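Local coordinates for coenzyme f420-dependent n5,n10-methylenetetrahydromethanopterin reductase (PDB 1EZW) that catalyses the reversible reduction of methylene-tetrahydromethanopterin to methyl-tetrahydromethanopterin with reduced coenzyme F420 in methanogenesis from CO2, at the interface of chains A and B. Coordinates in Å, arbitrary orientation; residue numbers count along the deposited sequence, not the author numbering. Chains: chain A/B, Coenzyme f420-dependent n5,n10-methylenetetrahydromethanopterin reductase.

The interface of chains A and B. Residues chain A 24, 27, 53-54, 56-58, 90; chain B 53, 56-57, 85-88, 90.
This patch joins two TIM barrels of the luciferase-like family across a two-fold axis. The enzyme is a homotetramer of two loosely associated dimers. A:Lys24 reaches over B:Trp85, at the end of helix 73-86. Its CG is anti to the backbone N (chi1 173°), and the chain then bends at chi2 and at chi4 (70°). The ammonium NZ thus sits 3.4 Å above the centroid of the six-membered ring of B:Trp85, a cation-pi contact. The same NZ donates to the main-chain O of B:Trp85 at 2.9 Å, approaching from above the carbonyl plane. One residue therefore offers the lysine both its ring face and its carbonyl.

Near the axis the two Ser57 loops meet. The carbonyl O atoms of A:Ser57 and B:Ser57 lie 2.9 Å apart. Both can only accept, so they would repel. A magnesium ion binds at Thr56 and Ser57. The Thr56 O and Ser57 OG atoms of both chains converge near the axis and are its likely ligands; the two Ser57 O atoms lie to one side. The hydroxyl OG of A:Ser57 lies 3.0 Å from NH1 of B:Arg90 in a weak, bent hydrogen bond. OG also meets water 2, which lies 2.8 Å from the main-chain O of B:Ile86. Water 2 touches water 1, which links the carbonyls of A:Val54 and B:Ala53.

Within chain B, the guanidinium of B:Arg90 is fixed edge-on. NH2 donates almost straight (167°) to B:Thr56 OG1 at 2.9 Å, in the guanidinium plane. NE meets a lone pair of B:Ser87 O at 2.8 Å. The C atom of B:Ser57 lies against one face. An alanine at B:Arg90 would lose these bonds and would probably loosen both the B:Ser87 turn and the seat of A:Ser57.

Behind A:Ser57, the carboxylate of A:Glu27 holds the loop backbone. Its OE2 accepts A:Ser57 N through the syn lone pair. A:Lys58 N meets the same OE2 at 2.8 Å, from above the carboxylate plane.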
loop_
_atom_site.group_PDB
_atom_site.type_symbol
_atom_site.label_atom_id
_atom_site.label_comp_id
_atom_site.label_asym_id
_atom_site.label_seq_id
_atom_site.Cartn_x
_atom_site.Cartn_y
_atom_site.Cartn_z
ATOM N N LYS A 24 -8.773 -4.327 8.664
ATOM C CA LYS A 24 -9.299 -5.038 7.495
ATOM C C LYS A 24 -10.218 -6.202 7.956
ATOM O O LYS A 24 -11.280 -6.393 7.366
ATOM C CB LYS A 24 -8.128 -5.560 6.624
ATOM C CG LYS A 24 -8.531 -6.482 5.451
ATOM C CD LYS A 24 -9.438 -5.740 4.479
ATOM C CE LYS A 24 -9.456 -6.392 3.064
ATOM N NZ LYS A 24 -10.126 -7.676 3.013
ATOM N N GLU A 27 -13.499 -4.678 8.831
ATOM C CA GLU A 27 -14.250 -4.324 7.629
ATOM C C GLU A 27 -14.878 -5.580 7.006
ATOM O O GLU A 27 -16.045 -5.572 6.605
ATOM C CB GLU A 27 -13.330 -3.706 6.574
ATOM C CG GLU A 27 -14.029 -3.392 5.262
ATOM C CD GLU A 27 -13.068 -2.710 4.293
ATOM O OE1 GLU A 27 -12.672 -3.329 3.282
ATOM O OE2 GLU A 27 -12.703 -1.563 4.604
ATOM N N ALA A 53 -5.740 2.812 5.596
ATOM C CA ALA A 53 -6.494 3.256 4.414
ATOM C C ALA A 53 -6.071 2.491 3.162
ATOM O O ALA A 53 -6.892 2.185 2.294
ATOM C CB ALA A 53 -6.312 4.755 4.167
ATOM N N VAL A 54 -4.789 2.195 3.067
ATOM C CA VAL A 54 -4.219 1.477 1.928
ATOM C C VAL A 54 -4.667 -0.005 1.875
ATOM O O VAL A 54 -4.857 -0.579 0.780
ATOM C CB VAL A 54 -2.662 1.616 2.060
ATOM C CG1 VAL A 54 -1.910 0.588 1.285
ATOM C CG2 VAL A 54 -2.294 3.039 1.599
ATOM N N THR A 56 -7.552 -1.239 3.229
ATOM C CA THR A 56 -9.005 -1.384 3.376
ATOM C C THR A 56 -9.684 -0.606 2.275
ATOM O O THR A 56 -9.022 0.169 1.606
ATOM C CB THR A 56 -9.527 -0.831 4.737
ATOM O OG1 THR A 56 -9.148 0.550 4.876
ATOM C CG2 THR A 56 -8.940 -1.601 5.921
ATOM N N SER A 57 -10.983 -0.801 2.100
ATOM C CA SER A 57 -11.740 -0.093 1.063
ATOM C C SER A 57 -13.103 0.460 1.398
ATOM O O SER A 57 -13.679 1.209 0.606
ATOM C CB SER A 57 -11.888 -0.986 -0.171
ATOM O OG SER A 57 -10.592 -1.040 -0.796
ATOM N N LYS A 58 -13.668 0.044 2.519
ATOM C CA LYS A 58 -15.046 0.450 2.860
ATOM C C LYS A 58 -15.214 1.056 4.237
ATOM O O LYS A 58 -16.051 1.960 4.455
ATOM C CB LYS A 58 -15.961 -0.804 2.821
ATOM C CG LYS A 58 -15.930 -1.661 1.556
ATOM C CD LYS A 58 -16.828 -2.941 1.796
ATOM C CE LYS A 58 -16.921 -3.867 0.570
ATOM N NZ LYS A 58 -17.696 -5.147 0.757
ATOM N N ARG A 90 -13.380 8.279 3.004
ATOM C CA ARG A 90 -13.789 7.507 4.171
ATOM C C ARG A 90 -13.391 8.085 5.528
ATOM O O ARG A 90 -13.536 7.418 6.541
ATOM C CB ARG A 90 -13.242 6.062 4.081
ATOM C CG ARG A 90 -13.936 5.268 2.999
ATOM C CD ARG A 90 -13.384 3.860 2.968
ATOM N NE ARG A 90 -12.010 3.788 2.457
ATOM C CZ ARG A 90 -11.065 3.019 3.003
ATOM N NH1 ARG A 90 -9.842 2.989 2.465
ATOM N NH2 ARG A 90 -11.308 2.347 4.121
ATOM N N ALA B 53 -5.414 -1.813 -6.291
ATOM C CA ALA B 53 -6.374 -2.103 -5.216
ATOM C C ALA B 53 -5.980 -1.412 -3.912
ATOM O O ALA B 53 -6.834 -0.956 -3.149
ATOM C CB ALA B 53 -6.492 -3.607 -4.965
ATOM N N THR B 56 -6.757 2.521 -4.120
ATOM C CA THR B 56 -8.133 2.919 -4.444
ATOM C C THR B 56 -9.069 2.286 -3.443
ATOM O O THR B 56 -8.641 1.414 -2.707
ATOM C CB THR B 56 -8.572 2.453 -5.864
ATOM O OG1 THR B 56 -8.430 1.025 -5.971
ATOM C CG2 THR B 56 -7.717 3.093 -6.959
ATOM N N SER B 57 -10.324 2.710 -3.427
ATOM C CA SER B 57 -11.317 2.158 -2.500
ATOM C C SER B 57 -12.704 1.852 -3.007
ATOM O O SER B 57 -13.496 1.225 -2.299
ATOM C CB SER B 57 -11.455 3.077 -1.283
ATOM O OG SER B 57 -10.256 2.907 -0.503
ATOM N N TRP B 85 -10.486 -10.277 -2.523
ATOM C CA TRP B 85 -10.287 -10.173 -1.093
ATOM C C TRP B 85 -9.459 -8.914 -0.751
ATOM O O TRP B 85 -9.829 -8.109 0.126
ATOM C CB TRP B 85 -9.577 -11.443 -0.579
ATOM C CG TRP B 85 -9.575 -11.507 0.921
ATOM C CD1 TRP B 85 -10.477 -12.190 1.729
ATOM C CD2 TRP B 85 -8.658 -10.851 1.799
ATOM N NE1 TRP B 85 -10.155 -11.982 3.062
ATOM C CE2 TRP B 85 -9.051 -11.168 3.129
ATOM C CE3 TRP B 85 -7.545 -10.015 1.601
ATOM C CZ2 TRP B 85 -8.359 -10.679 4.254
ATOM C CZ3 TRP B 85 -6.868 -9.518 2.716
ATOM C CH2 TRP B 85 -7.274 -9.851 4.027
ATOM N N ILE B 86 -8.318 -8.748 -1.409
ATOM C CA ILE B 86 -7.488 -7.587 -1.129
ATOM C C ILE B 86 -8.184 -6.245 -1.378
ATOM O O ILE B 86 -7.981 -5.295 -0.627
ATOM C CB ILE B 86 -6.182 -7.671 -1.952
ATOM C CG1 ILE B 86 -5.363 -8.867 -1.412
ATOM C CG2 ILE B 86 -5.344 -6.394 -1.742
ATOM C CD1 ILE B 86 -4.116 -9.195 -2.235
ATOM N N SER B 87 -9.049 -6.192 -2.410
ATOM C CA SER B 87 -9.755 -4.958 -2.758
ATOM C C SER B 87 -11.027 -4.748 -1.933
ATOM O O SER B 87 -11.700 -3.740 -2.141
ATOM C CB SER B 87 -10.129 -4.934 -4.242
ATOM O OG SER B 87 -11.134 -5.925 -4.502
ATOM N N GLY B 88 -11.355 -5.646 -1.013
ATOM C CA GLY B 88 -12.579 -5.433 -0.212
ATOM C C GLY B 88 -13.862 -5.686 -1.018
ATOM O O GLY B 88 -14.909 -5.056 -0.778
ATOM N N ARG B 90 -14.161 -5.811 -4.720
ATOM C CA ARG B 90 -14.280 -4.992 -5.920
ATOM C C ARG B 90 -13.827 -5.646 -7.224
ATOM O O ARG B 90 -13.726 -4.976 -8.240
ATOM C CB ARG B 90 -13.501 -3.666 -5.748
ATOM C CG ARG B 90 -14.171 -2.749 -4.751
ATOM C CD ARG B 90 -13.387 -1.461 -4.636
ATOM N NE ARG B 90 -12.095 -1.629 -3.959
ATOM C CZ ARG B 90 -10.970 -1.045 -4.376
ATOM N NH1 ARG B 90 -9.836 -1.226 -3.691
ATOM N NH2 ARG B 90 -10.950 -0.353 -5.508
HETATM O O HOH W 1 -7.002 -1.064 -0.451
HETATM O O HOH W 2 -8.971 -2.919 0.369
#